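Local coordinates for protein carbohydrate kinase, pfkB family (Enterococcus faecalis, PDB 3KTN) that probably phosphorylates a sugar acid such as 2-keto-3-deoxygluconate, as a putative magnesium-binding kinase of the pfkB (ribokinase) family, at residues A[115-118]-A[119-122]. Numbering follows the deposited sequence.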
ATOM      1  N   ILE A 115     -26.534  22.214   7.932  1.00 40.35           N
ATOM      2  CA  ILE A 115     -27.034  23.053   9.017  1.00 41.92           C
ATOM      3  C   ILE A 115     -26.864  24.546   8.755  1.00 43.09           C
ATOM      4  O   ILE A 115     -27.167  25.370   9.616  1.00 44.59           O
ATOM      5  CB  ILE A 115     -26.343  22.726  10.362  1.00 40.81           C
ATOM      6  CG1 ILE A 115     -24.887  23.187  10.337  1.00 41.89           C
ATOM      7  CG2 ILE A 115     -26.412  21.236  10.634  1.00 41.80           C
ATOM      8  CD1 ILE A 115     -24.231  23.171  11.701  1.00 41.27           C
ATOM      9  N   SER A 116     -26.370  24.900   7.577  1.00 44.89           N
ATOM     10  CA  SER A 116     -26.179  26.303   7.251  1.00 47.53           C
ATOM     11  C   SER A 116     -27.403  26.854   6.518  1.00 49.09           C
ATOM     12  O   SER A 116     -28.069  26.139   5.768  1.00 48.34           O
ATOM     13  CB  SER A 116     -24.928  26.479   6.394  1.00 46.97           C
ATOM     14  OG  SER A 116     -25.068  25.804   5.159  1.00 51.64           O
ATOM     15  N   GLU A 117     -27.695  28.131   6.743  1.00 51.01           N
ATOM     16  CA  GLU A 117     -28.841  28.774   6.117  1.00 52.93           C
ATOM     17  C   GLU A 117     -28.438  29.977   5.280  1.00 51.82           C
ATOM     18  O   GLU A 117     -27.304  30.451   5.353  1.00 51.53           O
ATOM     19  CB  GLU A 117     -29.851  29.185   7.192  1.00 55.57           C
ATOM     20  CG  GLU A 117     -29.206  29.676   8.477  1.00 60.67           C
ATOM     21  CD  GLU A 117     -30.192  29.777   9.626  1.00 64.44           C
ATOM     22  OE1 GLU A 117     -29.746  30.033  10.767  1.00 66.04           O
ATOM     23  OE2 GLU A 117     -31.410  29.603   9.388  1.00 65.41           O
ATOM     24  N   ALA A 118     -29.381  30.464   4.481  1.00 51.14           N
ATOM     25  CA  ALA A 118     -29.142  31.600   3.603  1.00 50.47           C
ATOM     26  C   ALA A 118     -28.438  32.768   4.281  1.00 50.72           C
ATOM     27  O   ALA A 118     -27.587  33.418   3.672  1.00 49.33           O
ATOM     28  CB  ALA A 118     -30.456  32.066   2.998  1.00 49.90           C
ATOM     29  N   LYS A 119     -28.777  33.031   5.540  1.00 51.64           N
ATOM     30  CA  LYS A 119     -28.167  34.150   6.249  1.00 54.04           C
ATOM     31  C   LYS A 119     -26.683  33.935   6.535  1.00 53.57           C
ATOM     32  O   LYS A 119     -25.973  34.877   6.882  1.00 52.07           O
ATOM     33  CB  LYS A 119     -28.916  34.444   7.557  1.00 56.36           C
ATOM     34  CG  LYS A 119     -28.701  33.432   8.671  1.00 60.26           C
ATOM     35  CD  LYS A 119     -29.425  33.869   9.945  1.00 62.53           C
ATOM     36  CE  LYS A 119     -29.149  32.916  11.098  1.00 65.71           C
ATOM     37  NZ  LYS A 119     -29.861  33.301  12.352  1.00 67.45           N
ATOM     38  N   ASP A 120     -26.215  32.699   6.387  1.00 53.36           N
ATOM     39  CA  ASP A 120     -24.805  32.400   6.619  1.00 52.58           C
ATOM     40  C   ASP A 120     -23.976  32.685   5.370  1.00 50.87           C
ATOM     41  O   ASP A 120     -22.749  32.665   5.420  1.00 50.76           O
ATOM     42  CB  ASP A 120     -24.618  30.935   7.019  1.00 54.32           C
ATOM     43  CG  ASP A 120     -25.312  30.588   8.318  1.00 57.03           C
ATOM     44  OD1 ASP A 120     -25.147  31.341   9.301  1.00 58.91           O
ATOM     45  OD2 ASP A 120     -26.015  29.556   8.360  1.00 58.76           O
ATOM     46  N   TYR A 121     -24.645  32.960   4.253  1.00 49.91           N
ATOM     47  CA  TYR A 121     -23.954  33.226   2.993  1.00 49.53           C
ATOM     48  C   TYR A 121     -24.158  34.644   2.473  1.00 50.52           C
ATOM     49  O   TYR A 121     -25.275  35.159   2.474  1.00 51.08           O
ATOM     50  CB  TYR A 121     -24.435  32.253   1.914  1.00 47.91           C
ATOM     51  CG  TYR A 121     -24.236  30.784   2.227  1.00 46.55           C
ATOM     52  CD1 TYR A 121     -23.023  30.141   1.956  1.00 45.04           C
ATOM     53  CD2 TYR A 121     -25.277  30.028   2.761  1.00 44.84           C
ATOM     54  CE1 TYR A 121     -22.862  28.771   2.209  1.00 44.18           C
ATOM     55  CE2 TYR A 121     -25.129  28.675   3.017  1.00 43.95           C
ATOM     56  CZ  TYR A 121     -23.927  28.048   2.740  1.00 44.25           C
ATOM     57  OH  TYR A 121     -23.814  26.701   2.995  1.00 41.98           O
ATOM     58  N   ASP A 122     -23.080  35.263   2.003  1.00 50.80           N
ATOM     59  CA  ASP A 122     -23.173  36.609   1.455  1.00 50.70           C
ATOM     60  C   ASP A 122     -23.371  36.482  -0.048  1.00 48.93           C
ATOM     61  O   ASP A 122     -22.486  36.831  -0.829  1.00 48.09           O
ATOM     62  CB  ASP A 122     -21.895  37.397   1.733  1.00 53.21           C
ATOM     63  CG  ASP A 122     -22.067  38.889   1.486  1.00 56.89           C
ATOM     64  OD1 ASP A 122     -22.713  39.261   0.483  1.00 57.46           O
ATOM     65  OD2 ASP A 122     -21.549  39.688   2.296  1.00 58.47           O
TER
HETATM   66  O   HOH W   1     -26.697  31.189  11.425  1.00 68.75           O
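The Y121 ring reaches back past E117 O, with CD2 3.3 Å from that oxygen, to S116, where its OH donates a hydrogen bond of 2.7 Å to S116 OG. S116 OG lies at the edge of the ring, near its plane, and is also bonded to F113 O, so the buried serine oxygen has two partners. Next door the D120 side chain folds back on the backbone: with CG beside its own N (chi1 -63°), OD2 accepts from E117 N at 2.7 Å in an almost straight bond (176°), met on the anti side, somewhat out of the carboxylate plane. In return D120 N donates to E117 O, also 2.7 Å. A second i to i+3 bond, Y121 N to A118 O, helps close the 3-10 turn. This turn sits in the loop that leads from strand 101-105 to helix 123-127 of the ribokinase-like fold. E117 and K119 run side by side as extended chains, CG to CG 3.8 Å apart, ending in a long salt bridge, E117 OE1 to K119 NZ 3.6 Å. A water donates to D120 OD1 and weakly to E117 OE1, bridging the two carboxylates, while K83 forms a salt bridge with D120 OD2 and probably offsets some of their negative charge.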